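Long-range contacts in malonyl CoA-acyl carrier protein transacylase (Burkholderia pseudomallei, PDB 3G87), which probably catalyses transfer of the malonyl group from malonyl-CoA to holo-acyl carrier protein, releasing free CoA: residues D27-L32 with Y74-E79; G127-I132 with L189-A194; D157-Q162 with H285-Q290; L216-I221 with G235-G240. All blocks are in the same frame, centred on the assembly; numbering follows the deposited sequence.

Contact 1 (D27-L32 with Y74-E79)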
loop_
_atom_site.group_PDB
_atom_site.type_symbol
_atom_site.label_atom_id
_atom_site.label_comp_id
_atom_site.label_asym_id
_atom_site.label_seq_id
_atom_site.Cartn_x
_atom_site.Cartn_y
_atom_site.Cartn_z
ATOM N N ASP A 27 20.873 -11.315 3.423
ATOM C CA ASP A 27 21.791 -12.447 3.469
ATOM C C ASP A 27 21.141 -13.671 4.121
ATOM O O ASP A 27 21.443 -14.786 3.710
ATOM C CB ASP A 27 23.039 -12.095 4.286
ATOM C CG ASP A 27 23.967 -11.111 3.584
ATOM O OD1 ASP A 27 24.057 -11.074 2.325
ATOM O OD2 ASP A 27 24.626 -10.381 4.340
ATOM N N ARG A 28 20.279 -13.485 5.135
ATOM C CA ARG A 28 19.545 -14.613 5.685
ATOM C C ARG A 28 18.792 -15.331 4.591
ATOM O O ARG A 28 18.780 -16.566 4.569
ATOM C CB ARG A 28 18.563 -14.174 6.781
ATOM C CG ARG A 28 17.672 -15.325 7.297
ATOM C CD ARG A 28 16.662 -14.808 8.369
ATOM N NE ARG A 28 15.815 -15.906 8.828
ATOM C CZ ARG A 28 15.055 -15.883 9.917
ATOM N NH1 ARG A 28 15.010 -14.787 10.671
ATOM N NH2 ARG A 28 14.346 -16.966 10.255
ATOM N N PHE A 29 18.196 -14.564 3.675
ATOM C CA PHE A 29 17.394 -15.110 2.572
ATOM C C PHE A 29 18.163 -14.961 1.272
ATOM O O PHE A 29 17.649 -14.490 0.264
ATOM C CB PHE A 29 15.992 -14.454 2.523
ATOM C CG PHE A 29 15.105 -14.888 3.672
ATOM C CD1 PHE A 29 14.851 -14.048 4.729
ATOM C CD2 PHE A 29 14.589 -16.191 3.733
ATOM C CE1 PHE A 29 14.045 -14.468 5.826
ATOM C CE2 PHE A 29 13.832 -16.618 4.834
ATOM C CZ PHE A 29 13.565 -15.753 5.876
ATOM N N ALA A 30 19.412 -15.408 1.307
ATOM C CA ALA A 30 20.361 -15.157 0.234
ATOM C C ALA A 30 19.829 -15.618 -1.111
ATOM O O ALA A 30 20.080 -14.960 -2.099
ATOM C CB ALA A 30 21.675 -15.828 0.541
ATOM N N ASP A 31 19.110 -16.742 -1.149
ATOM C CA ASP A 31 18.510 -17.230 -2.421
ATOM C C ASP A 31 17.330 -16.364 -2.940
ATOM O O ASP A 31 17.285 -16.054 -4.120
ATOM C CB ASP A 31 18.053 -18.676 -2.327
ATOM C CG ASP A 31 19.225 -19.676 -2.236
ATOM O OD1 ASP A 31 20.424 -19.264 -2.112
ATOM O OD2 ASP A 31 18.918 -20.898 -2.251
ATOM N N LEU A 32 16.392 -15.972 -2.073
ATOM C CA LEU A 32 15.344 -15.035 -2.454
ATOM C C LEU A 32 16.011 -13.759 -2.973
ATOM O O LEU A 32 15.684 -13.297 -4.061
ATOM C CB LEU A 32 14.418 -14.752 -1.260
ATOM C CG LEU A 32 13.167 -15.630 -1.134
ATOM C CD1 LEU A 32 13.429 -17.027 -1.581
ATOM C CD2 LEU A 32 12.544 -15.658 0.244
ATOM N N TYR A 74 8.223 -10.910 6.415
ATOM C CA TYR A 74 7.166 -11.905 6.547
ATOM C C TYR A 74 7.716 -13.355 6.704
ATOM O O TYR A 74 7.317 -14.079 7.614
ATOM C CB TYR A 74 6.226 -11.766 5.382
ATOM C CG TYR A 74 5.357 -12.975 5.133
ATOM C CD1 TYR A 74 4.205 -13.234 5.920
ATOM C CD2 TYR A 74 5.661 -13.862 4.076
ATOM C CE1 TYR A 74 3.430 -14.396 5.675
ATOM C CE2 TYR A 74 4.894 -14.981 3.850
ATOM C CZ TYR A 74 3.802 -15.235 4.628
ATOM O OH TYR A 74 3.085 -16.336 4.350
ATOM N N TYR A 75 8.631 -13.775 5.829
ATOM C CA TYR A 75 9.317 -15.062 6.017
ATOM C C TYR A 75 10.090 -15.178 7.335
ATOM O O TYR A 75 9.989 -16.200 7.989
ATOM C CB TYR A 75 10.240 -15.381 4.864
ATOM C CG TYR A 75 9.558 -15.475 3.505
ATOM C CD1 TYR A 75 8.412 -16.294 3.293
ATOM C CD2 TYR A 75 10.049 -14.735 2.433
ATOM C CE1 TYR A 75 7.808 -16.357 2.053
ATOM C CE2 TYR A 75 9.427 -14.791 1.197
ATOM C CZ TYR A 75 8.345 -15.611 1.009
ATOM O OH TYR A 75 7.804 -15.646 -0.257
ATOM N N ALA A 76 10.804 -14.137 7.755
ATOM C CA ALA A 76 11.436 -14.202 9.074
ATOM C C ALA A 76 10.377 -14.447 10.170
ATOM O O ALA A 76 10.513 -15.311 11.014
ATOM C CB ALA A 76 12.284 -12.902 9.400
ATOM N N LYS A 77 9.333 -13.639 10.164
ATOM C CA LYS A 77 8.284 -13.789 11.111
ATOM C C LYS A 77 7.708 -15.202 11.104
ATOM O O LYS A 77 7.500 -15.772 12.162
ATOM C CB LYS A 77 7.199 -12.782 10.810
ATOM C CG LYS A 77 5.981 -12.907 11.712
ATOM C CD LYS A 77 6.319 -12.301 13.043
ATOM C CE LYS A 77 5.138 -12.381 13.958
ATOM N NZ LYS A 77 5.590 -11.748 15.239
ATOM N N CYS A 78 7.424 -15.788 9.966
ATOM C CA CYS A 78 6.821 -17.100 9.935
ATOM C C CYS A 78 7.654 -18.182 10.568
ATOM O O CYS A 78 7.187 -18.937 11.346
ATOM C CB CYS A 78 6.439 -17.495 8.512
ATOM S SG CYS A 78 4.999 -16.709 7.867
ATOM N N GLU A 79 8.917 -18.191 10.224
ATOM C CA GLU A 79 9.890 -19.125 10.739
ATOM C C GLU A 79 10.187 -18.992 12.225
ATOM O O GLU A 79 10.286 -19.946 12.867
ATOM C CB GLU A 79 11.177 -19.075 9.938
ATOM C CG GLU A 79 11.040 -19.514 8.562
ATOM C CD GLU A 79 12.306 -19.361 7.705
ATOM O OE1 GLU A 79 13.394 -19.033 8.162
ATOM O OE2 GLU A 79 12.200 -19.584 6.516
HETATM O O HOH W 1 14.694 -19.895 10.241
#
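The Phe29 ring wedges its outer end against the root of Tyr75, with Phe29 CZ 3.5 Å from Tyr75 CB, and also approaches Ala76 N obliquely. Farther out the two rings form an edge-to-face pair: the edge of Tyr75 turns toward the face of Phe29, with planes 52° apart and ring centroids separated by 6.0 Å. Leu32 joins from the first turn of helix 30-40, its CD2 methyl lying 3.4 Å from both CD2 and CE2 of Tyr75. Beside this apolar patch runs Arg28. Its chain leaves with CG anti to the backbone N (chi1 175°) and stays extended through NE, sliding past Glu79 in the opposite direction. Ala76 lies over one guanidinium face, its CB 3.5 Å from Arg28 NH1, while Arg28 NH2 donates to Glu79 OE1 across 3.1 Å in a moderately bent salt bridge (147°) that meets the anti side of the carboxylate. A water accepts from Arg28 NH2 and donates to Glu79 OE1, doubling the link, and the same nitrogen has its stronger salt bridge with Asp80. The other oxygen, Glu79 OE2, sits at the Phe29 ring edge, 3.8 Å from CE2. The contact thus lays the junction of helices 25-28 and 30-40 on the C-terminal part of helix 59-81 at the protein surface; Phe29 and Leu32 also touch Leu72 of that helix, Tyr75 touches Leu100 of helix 94-101, and Leu32 and Tyr75 both meet Phe107 of helix 107-123.

Contact 2 (G127-I132 with L189-A194)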
loop_
_atom_site.group_PDB
_atom_site.type_symbol
_atom_site.label_atom_id
_atom_site.label_comp_id
_atom_site.label_asym_id
_atom_site.label_seq_id
_atom_site.Cartn_x
_atom_site.Cartn_y
_atom_site.Cartn_z
ATOM N N GLY A 127 1.406 14.893 -11.890
ATOM C CA GLY A 127 0.522 14.748 -10.735
ATOM C C GLY A 127 1.265 14.887 -9.423
ATOM O O GLY A 127 2.516 15.005 -9.395
ATOM N N ALA A 128 0.502 14.868 -8.333
ATOM C CA ALA A 128 1.015 14.968 -7.005
ATOM C C ALA A 128 -0.003 14.410 -5.978
ATOM O O ALA A 128 -1.180 14.114 -6.321
ATOM C CB ALA A 128 1.301 16.387 -6.713
ATOM N N MET A 129 0.446 14.324 -4.715
ATOM C CA MET A 129 -0.374 13.876 -3.584
ATOM C C MET A 129 0.035 14.618 -2.307
ATOM O O MET A 129 1.168 15.089 -2.199
ATOM C CB MET A 129 -0.190 12.370 -3.355
ATOM C CG MET A 129 -0.366 11.473 -4.610
ATOM S SD MET A 129 0.086 9.757 -4.262
ATOM C CE MET A 129 -1.317 9.147 -3.318
ATOM N N ALA A 130 -0.872 14.692 -1.345
ATOM C CA ALA A 130 -0.649 15.364 -0.095
ATOM C C ALA A 130 -1.542 14.729 0.917
ATOM O O ALA A 130 -2.658 14.356 0.626
ATOM C CB ALA A 130 -0.951 16.816 -0.211
ATOM N N ALA A 131 -1.038 14.570 2.121
ATOM C CA ALA A 131 -1.783 13.934 3.149
ATOM C C ALA A 131 -2.396 15.052 3.957
ATOM O O ALA A 131 -1.713 16.077 4.247
ATOM C CB ALA A 131 -0.859 13.087 4.022
ATOM N N ILE A 132 -3.665 14.874 4.310
ATOM C CA ILE A 132 -4.399 15.885 5.069
ATOM C C ILE A 132 -4.727 15.310 6.423
ATOM O O ILE A 132 -5.173 14.167 6.527
ATOM C CB ILE A 132 -5.705 16.311 4.367
ATOM C CG1 ILE A 132 -5.503 16.579 2.861
ATOM C CG2 ILE A 132 -6.371 17.486 5.080
ATOM C CD1 ILE A 132 -4.387 17.485 2.516
ATOM N N LEU A 189 3.580 15.139 -0.555
ATOM C CA LEU A 189 4.271 13.878 -0.576
ATOM C C LEU A 189 5.200 13.833 -1.741
ATOM O O LEU A 189 5.119 14.627 -2.620
ATOM C CB LEU A 189 3.317 12.702 -0.637
ATOM C CG LEU A 189 2.155 12.549 0.312
ATOM C CD1 LEU A 189 1.510 11.263 0.073
ATOM C CD2 LEU A 189 2.568 12.636 1.702
ATOM N N ASN A 190 6.090 12.866 -1.729
ATOM C CA ASN A 190 6.986 12.671 -2.851
ATOM C C ASN A 190 6.613 11.775 -3.995
ATOM O O ASN A 190 6.728 10.594 -3.905
ATOM C CB ASN A 190 8.332 12.303 -2.361
ATOM C CG ASN A 190 9.216 13.421 -2.403
ATOM O OD1 ASN A 190 9.907 13.629 -3.374
ATOM N ND2 ASN A 190 9.212 14.193 -1.345
ATOM N N THR A 191 6.201 12.377 -5.089
ATOM C CA THR A 191 5.724 11.676 -6.287
ATOM C C THR A 191 5.378 12.669 -7.384
ATOM O O THR A 191 4.987 13.807 -7.113
ATOM C CB THR A 191 4.478 10.698 -6.024
ATOM O OG1 THR A 191 3.680 10.580 -7.220
ATOM C CG2 THR A 191 3.592 11.172 -4.869
ATOM N N SER A 192 5.482 12.201 -8.623
ATOM C CA SER A 192 5.226 12.989 -9.822
ATOM C C SER A 192 3.903 12.480 -10.437
ATOM O O SER A 192 3.476 12.888 -11.565
ATOM C CB SER A 192 6.402 12.771 -10.793
ATOM O OG SER A 192 6.557 13.829 -11.731
ATOM N N GLY A 193 3.258 11.582 -9.664
ATOM C CA GLY A 193 1.973 11.015 -10.038
ATOM C C GLY A 193 0.859 11.233 -9.023
ATOM O O GLY A 193 1.053 11.235 -7.815
ATOM N N ALA A 194 -0.325 11.410 -9.571
ATOM C CA ALA A 194 -1.549 11.517 -8.817
ATOM C C ALA A 194 -1.992 10.069 -8.708
ATOM O O ALA A 194 -2.786 9.612 -9.540
ATOM C CB ALA A 194 -2.532 12.300 -9.640
HETATM O O HOH W 2 3.804 15.057 -4.946
#
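Gly127-Ile132 is a strand whose neighbour, the backbone of 189-194, starts alongside it and then bows outward before returning. Two hydrogen bonds mark the ends of the bow: Leu189 N to Met129 O, 2.9 Å and fairly straight at 160°, and Gly127 N to Ser192 O, also 2.9 Å, whose donor stands above the carbonyl plane. Between them a water donates to Leu189 O and Thr191 O and accepts weakly from Met129 N, bridging the gap where direct pairing lapses. At the far end the CA atoms of Gly127 and Gly193 come within 4.1 Å; the approach depends on Gly127 having no side chain, since a CB there would clash with Gly193 C and Ala194 N. Met129 reaches across to the bowed segment. Its SD, set anti to CB (chi2 173°), lies 3.8 Å from Thr191 CG2, and Met129 CG is 3.5 Å from Gly193 O. Leu189 spans two residues on one face of the strand, CD1 meeting Met129 CB at 4.0 Å and CD2 meeting Ala131 CB at 4.2 Å. Thr191 holds the return bend through an ST turn, its OG1 accepting from Gly193 N at 2.7 Å. Met129 also packs on Val164 and Phe195, near, without touching, the probable nucleophile elbow around Ser92. This is inner strand 127-133 and the exit from edge strand 185-188 in the ferredoxin-like subdomain (strand order 2-3-1-4) inserted in malonyl-CoA:ACP transacylases.

Contact 3 (D157-Q162 with H285-Q290)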
loop_
_atom_site.group_PDB
_atom_site.type_symbol
_atom_site.label_atom_id
_atom_site.label_comp_id
_atom_site.label_asym_id
_atom_site.label_seq_id
_atom_site.Cartn_x
_atom_site.Cartn_y
_atom_site.Cartn_z
ATOM N N ASP A 157 -8.039 6.641 2.095
ATOM C CA ASP A 157 -8.759 6.973 3.292
ATOM C C ASP A 157 -8.136 6.127 4.379
ATOM O O ASP A 157 -8.422 4.934 4.484
ATOM C CB ASP A 157 -10.244 6.677 3.155
ATOM C CG ASP A 157 -10.973 6.815 4.482
ATOM O OD1 ASP A 157 -10.498 7.552 5.407
ATOM O OD2 ASP A 157 -12.001 6.141 4.617
ATOM N N ASN A 158 -7.272 6.758 5.160
ATOM C CA ASN A 158 -6.382 6.053 6.067
ATOM C C ASN A 158 -6.895 5.895 7.507
ATOM O O ASN A 158 -6.757 4.821 8.115
ATOM C CB ASN A 158 -4.992 6.715 6.037
ATOM C CG ASN A 158 -4.205 6.282 4.845
ATOM O OD1 ASN A 158 -4.449 5.210 4.315
ATOM N ND2 ASN A 158 -3.288 7.115 4.378
ATOM N N THR A 159 -7.443 6.966 8.049
ATOM C CA THR A 159 -8.137 6.949 9.357
ATOM C C THR A 159 -9.147 8.053 9.243
ATOM O O THR A 159 -9.013 8.861 8.332
ATOM C CB THR A 159 -7.210 7.240 10.582
ATOM O OG1 THR A 159 -7.064 8.657 10.760
ATOM C CG2 THR A 159 -5.822 6.547 10.430
ATOM N N PRO A 160 -10.096 8.162 10.134
ATOM C CA PRO A 160 -11.080 9.212 9.982
ATOM C C PRO A 160 -10.555 10.631 9.908
ATOM O O PRO A 160 -11.203 11.467 9.318
ATOM C CB PRO A 160 -11.987 8.982 11.146
ATOM C CG PRO A 160 -11.871 7.555 11.361
ATOM C CD PRO A 160 -10.482 7.254 11.207
ATOM N N SER A 161 -9.377 10.867 10.435
ATOM C CA SER A 161 -8.743 12.157 10.391
ATOM C C SER A 161 -7.520 12.203 9.526
ATOM O O SER A 161 -6.771 13.129 9.615
ATOM C CB SER A 161 -8.342 12.577 11.769
ATOM O OG SER A 161 -7.591 11.564 12.371
ATOM N N GLN A 162 -7.325 11.205 8.690
ATOM C CA GLN A 162 -6.150 11.139 7.857
ATOM C C GLN A 162 -6.404 10.581 6.498
ATOM O O GLN A 162 -6.668 9.446 6.351
ATOM C CB GLN A 162 -5.040 10.378 8.541
ATOM C CG GLN A 162 -4.676 10.910 9.892
ATOM C CD GLN A 162 -3.863 9.950 10.672
ATOM O OE1 GLN A 162 -4.285 9.472 11.687
ATOM N NE2 GLN A 162 -2.709 9.635 10.171
ATOM N N HIS A 285 -3.956 1.819 15.465
ATOM C CA HIS A 285 -4.278 2.348 16.803
ATOM C C HIS A 285 -5.322 3.460 16.697
ATOM O O HIS A 285 -6.290 3.492 17.473
ATOM C CB HIS A 285 -3.048 2.793 17.622
ATOM C CG HIS A 285 -3.422 3.513 18.887
ATOM N ND1 HIS A 285 -4.132 2.906 19.912
ATOM C CD2 HIS A 285 -3.226 4.799 19.276
ATOM C CE1 HIS A 285 -4.353 3.786 20.873
ATOM N NE2 HIS A 285 -3.819 4.942 20.510
ATOM N N THR A 286 -5.154 4.323 15.701
ATOM C CA THR A 286 -6.024 5.506 15.548
ATOM C C THR A 286 -7.436 5.131 15.135
ATOM O O THR A 286 -8.401 5.598 15.736
ATOM C CB THR A 286 -5.427 6.558 14.591
ATOM O OG1 THR A 286 -4.156 7.008 15.119
ATOM C CG2 THR A 286 -6.403 7.742 14.431
ATOM N N ILE A 287 -7.549 4.225 14.204
ATOM C CA ILE A 287 -8.778 3.635 13.794
ATOM C C ILE A 287 -9.543 3.033 14.959
ATOM O O ILE A 287 -10.665 3.357 15.164
ATOM C CB ILE A 287 -8.551 2.615 12.642
ATOM C CG1 ILE A 287 -8.202 3.328 11.363
ATOM C CG2 ILE A 287 -9.754 1.876 12.354
ATOM C CD1 ILE A 287 -7.258 2.680 10.593
ATOM N N ARG A 288 -8.901 2.169 15.727
ATOM C CA ARG A 288 -9.494 1.542 16.898
ATOM C C ARG A 288 -9.922 2.531 17.993
ATOM O O ARG A 288 -10.935 2.378 18.567
ATOM C CB ARG A 288 -8.596 0.450 17.502
ATOM C CG ARG A 288 -8.323 -0.749 16.621
ATOM C CD ARG A 288 -7.613 -1.882 17.287
ATOM N NE ARG A 288 -8.575 -2.807 17.803
ATOM C CZ ARG A 288 -8.397 -4.072 18.052
ATOM N NH1 ARG A 288 -9.397 -4.724 18.455
ATOM N NH2 ARG A 288 -7.277 -4.668 17.938
ATOM N N ARG A 289 -9.145 3.551 18.239
ATOM C CA ARG A 289 -9.505 4.564 19.194
ATOM C C ARG A 289 -10.756 5.304 18.772
ATOM O O ARG A 289 -11.548 5.660 19.577
ATOM C CB ARG A 289 -8.340 5.523 19.396
ATOM C CG ARG A 289 -8.294 6.174 20.714
ATOM C CD ARG A 289 -7.346 7.334 20.742
ATOM N NE ARG A 289 -7.678 8.435 19.860
ATOM C CZ ARG A 289 -6.954 8.803 18.816
ATOM N NH1 ARG A 289 -5.866 8.137 18.537
ATOM N NH2 ARG A 289 -7.320 9.830 18.059
ATOM N N GLN A 290 -10.899 5.520 17.485
ATOM C CA GLN A 290 -12.091 6.073 16.899
ATOM C C GLN A 290 -12.962 4.826 16.723
ATOM O O GLN A 290 -12.659 3.829 17.251
ATOM C CB GLN A 290 -11.756 6.897 15.644
ATOM C CG GLN A 290 -10.699 8.085 15.868
ATOM C CD GLN A 290 -10.027 8.713 14.603
ATOM O OE1 GLN A 290 -9.629 8.017 13.697
ATOM N NE2 GLN A 290 -9.860 10.013 14.589
#
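Strand 157-159 meets helix 285-289 at 72°, the short axes coming within 8.5 Å, and Thr159 and Ile287 face each other with CA atoms 5.6 Å apart. Ile287 supplies the apolar reach: its CD1 lies 3.3 Å from Asn158 O, and CG1 and CD1 both touch the Thr159 methyl, CG2. One residue earlier in the helix, Thr286 presents CG2 across Thr159 at about a right angle, 3.8 Å from Thr159 OG1, and tip to tip with Gln162, 3.9 Å from OE1. That methyl is placed anti to the Thr286 backbone N, while Thr286 OG1 bonds Arg282 O. The Thr159 hydroxyl is itself well used: it accepts from Ser161 N in an ST turn and donates to Gln162 OE1 at 3.0 Å, arriving above the plane of that amide. These bonds fix the orientation of the Thr159 hydroxyl and the Gln162 amide. At the helix end, Gln290 reaches toward Pro160 tip to tip, but its OE1 is modelled too close to Pro160 for the placing of the amide to be trusted. Asn158 and Thr159 both give their N-H to Gln162 O, and a type I turn spans Thr159-Gln162. The arrangement is a beta hairpin with a classic bulge, joining strands 153-159 and 162-168 of the ferredoxin-like subdomain and packed against helix 279-289, the last modelled helix; Asn158 OD1 also bonds His91, inside the probable nucleophile elbow.

Contact 4 (L216-I221 with G235-G240)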
loop_
_atom_site.group_PDB
_atom_site.type_symbol
_atom_site.label_atom_id
_atom_site.label_comp_id
_atom_site.label_asym_id
_atom_site.label_seq_id
_atom_site.Cartn_x
_atom_site.Cartn_y
_atom_site.Cartn_z
ATOM N N LEU A 216 -3.064 -16.528 -11.504
ATOM C CA LEU A 216 -3.136 -16.147 -10.086
ATOM C C LEU A 216 -4.091 -17.051 -9.314
ATOM O O LEU A 216 -5.265 -17.127 -9.667
ATOM C CB LEU A 216 -3.606 -14.713 -9.976
ATOM C CG LEU A 216 -2.456 -13.763 -9.896
ATOM C CD1 LEU A 216 -1.803 -13.606 -11.224
ATOM C CD2 LEU A 216 -2.982 -12.460 -9.426
ATOM N N ALA A 217 -3.588 -17.744 -8.280
ATOM C CA ALA A 217 -4.421 -18.665 -7.476
ATOM C C ALA A 217 -5.379 -17.905 -6.550
ATOM O O ALA A 217 -5.132 -16.755 -6.194
ATOM C CB ALA A 217 -3.536 -19.717 -6.692
ATOM N N ASP A 218 -6.492 -18.533 -6.187
ATOM C CA ASP A 218 -7.456 -17.921 -5.254
ATOM C C ASP A 218 -6.749 -17.896 -3.884
ATOM O O ASP A 218 -5.893 -18.774 -3.611
ATOM C CB ASP A 218 -8.764 -18.737 -5.197
ATOM C CG ASP A 218 -9.609 -18.632 -6.490
ATOM O OD1 ASP A 218 -9.618 -17.572 -7.174
ATOM O OD2 ASP A 218 -10.297 -19.621 -6.823
ATOM N N PRO A 219 -7.061 -16.904 -3.027
ATOM C CA PRO A 219 -6.309 -16.843 -1.747
ATOM C C PRO A 219 -6.607 -17.986 -0.772
ATOM O O PRO A 219 -7.748 -18.369 -0.598
ATOM C CB PRO A 219 -6.742 -15.496 -1.126
ATOM C CG PRO A 219 -7.454 -14.756 -2.158
ATOM C CD PRO A 219 -7.969 -15.751 -3.196
ATOM N N ALA A 220 -5.584 -18.463 -0.088
ATOM C CA ALA A 220 -5.739 -19.538 0.838
ATOM C C ALA A 220 -6.103 -18.976 2.214
ATOM O O ALA A 220 -6.559 -19.730 3.074
ATOM C CB ALA A 220 -4.468 -20.274 0.917
ATOM N N ILE A 221 -5.868 -17.667 2.404
ATOM C CA ILE A 221 -6.135 -16.922 3.648
ATOM C C ILE A 221 -6.785 -15.612 3.124
ATOM O O ILE A 221 -6.327 -15.077 2.097
ATOM C CB ILE A 221 -4.808 -16.611 4.473
ATOM C CG1 ILE A 221 -4.078 -17.890 4.877
ATOM C CG2 ILE A 221 -5.099 -15.806 5.737
ATOM C CD1 ILE A 221 -2.702 -17.677 5.560
ATOM N N GLY A 235 -11.729 -15.972 -8.102
ATOM C CA GLY A 235 -11.792 -15.539 -9.463
ATOM C C GLY A 235 -11.615 -14.085 -9.788
ATOM O O GLY A 235 -11.533 -13.764 -10.919
ATOM N N ARG A 236 -11.539 -13.197 -8.823
ATOM C CA ARG A 236 -11.408 -11.801 -9.150
ATOM C C ARG A 236 -10.113 -11.211 -8.705
ATOM O O ARG A 236 -9.999 -10.026 -8.525
ATOM C CB ARG A 236 -12.533 -10.963 -8.566
ATOM C CG ARG A 236 -13.874 -11.565 -8.550
ATOM C CD ARG A 236 -14.501 -11.459 -9.871
ATOM N NE ARG A 236 -15.307 -10.270 -10.037
ATOM C CZ ARG A 236 -15.856 -9.916 -11.178
ATOM N NH1 ARG A 236 -15.665 -10.647 -12.250
ATOM N NH2 ARG A 236 -16.594 -8.834 -11.238
ATOM N N VAL A 237 -9.128 -12.039 -8.525
ATOM C CA VAL A 237 -7.851 -11.559 -8.050
ATOM C C VAL A 237 -7.209 -10.582 -9.002
ATOM O O VAL A 237 -6.902 -9.513 -8.632
ATOM C CB VAL A 237 -6.909 -12.703 -7.692
ATOM C CG1 VAL A 237 -5.722 -12.222 -6.996
ATOM C CG2 VAL A 237 -7.628 -13.729 -6.894
ATOM N N SER A 238 -7.012 -10.955 -10.242
ATOM C CA SER A 238 -6.457 -10.021 -11.176
ATOM C C SER A 238 -7.361 -8.868 -11.368
ATOM O O SER A 238 -6.930 -7.777 -11.496
ATOM C CB SER A 238 -6.179 -10.680 -12.502
ATOM O OG SER A 238 -5.485 -11.830 -12.260
ATOM N N GLU A 239 -8.645 -9.093 -11.385
ATOM C CA GLU A 239 -9.558 -7.975 -11.438
ATOM C C GLU A 239 -9.293 -6.978 -10.294
ATOM O O GLU A 239 -9.095 -5.803 -10.528
ATOM C CB GLU A 239 -10.998 -8.474 -11.435
ATOM C CG GLU A 239 -12.040 -7.420 -11.627
ATOM C CD GLU A 239 -13.448 -7.858 -11.235
ATOM O OE1 GLU A 239 -13.997 -7.396 -10.212
ATOM O OE2 GLU A 239 -14.015 -8.664 -11.964
ATOM N N GLY A 240 -9.243 -7.462 -9.064
ATOM C CA GLY A 240 -9.087 -6.614 -7.907
ATOM C C GLY A 240 -7.795 -5.901 -7.892
ATOM O O GLY A 240 -7.676 -4.785 -7.480
#
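Leu216 opens the contact, crossing Val237 with its CD2 methyl 3.7 Å from Val237 CG1; the same methyl lies 3.8 Å from Ser238 OG, at the first turn of helix 237-243. Ala217 adds its backbone oxygen, 4.0 Å from Val237 CG2, while its methyl points off the other way. At Asp218 the polar link forms. Its CG lies anti to the carbonyl carbon (chi1 -71°). Asp218 OD1 accepts from Gly235 N at 2.8 Å in a nearly straight bond (162°) whose donor stands above the carboxylate plane. Gly235 adopts a positive phi, 82°, a bend that brings the chain into the helix, with Arg236 as N-cap. Pro219 closes the run, its CD 4.2 Å from Val237 CG2, so that the two Val237 methyls are shared between Leu216 on one branch and Ala217 with Pro219 on the other. Behind the segment, Pro219 packs on Ala102 and Cys104, and the backbone of Ala217 pairs with Cys104. The whole is surface packing of an extended loop, on its way from helix 201-211 to the short edge strand 223-224 of the parallel sheet, against the start of a helix, with one aspartate-to-backbone bond clasping the turn that precedes it.

Contacts 2 and 3 belong together: both reach the antiparallel sheet of the ferredoxin-like subdomain, which contact 3 joins to helix 279-289; their centres are 20 Å apart, and they touch where Ile132 O comes 4.3 Å from Gln162 CB. Along the chain their segments alternate. Both also approach the probable nucleophile elbow, contact 2 through Met129 and contact 3 through Asn158. Contacts 1 and 4 are surface contacts of the larger domain, with nearest atoms about 6 Å apart but no touch. Contact 1 lies across the chain's centre from contact 2, centre to centre 33 Å. Contact 4 is nested within the long loop that contact 3 closes, though their centres stand 28 Å apart.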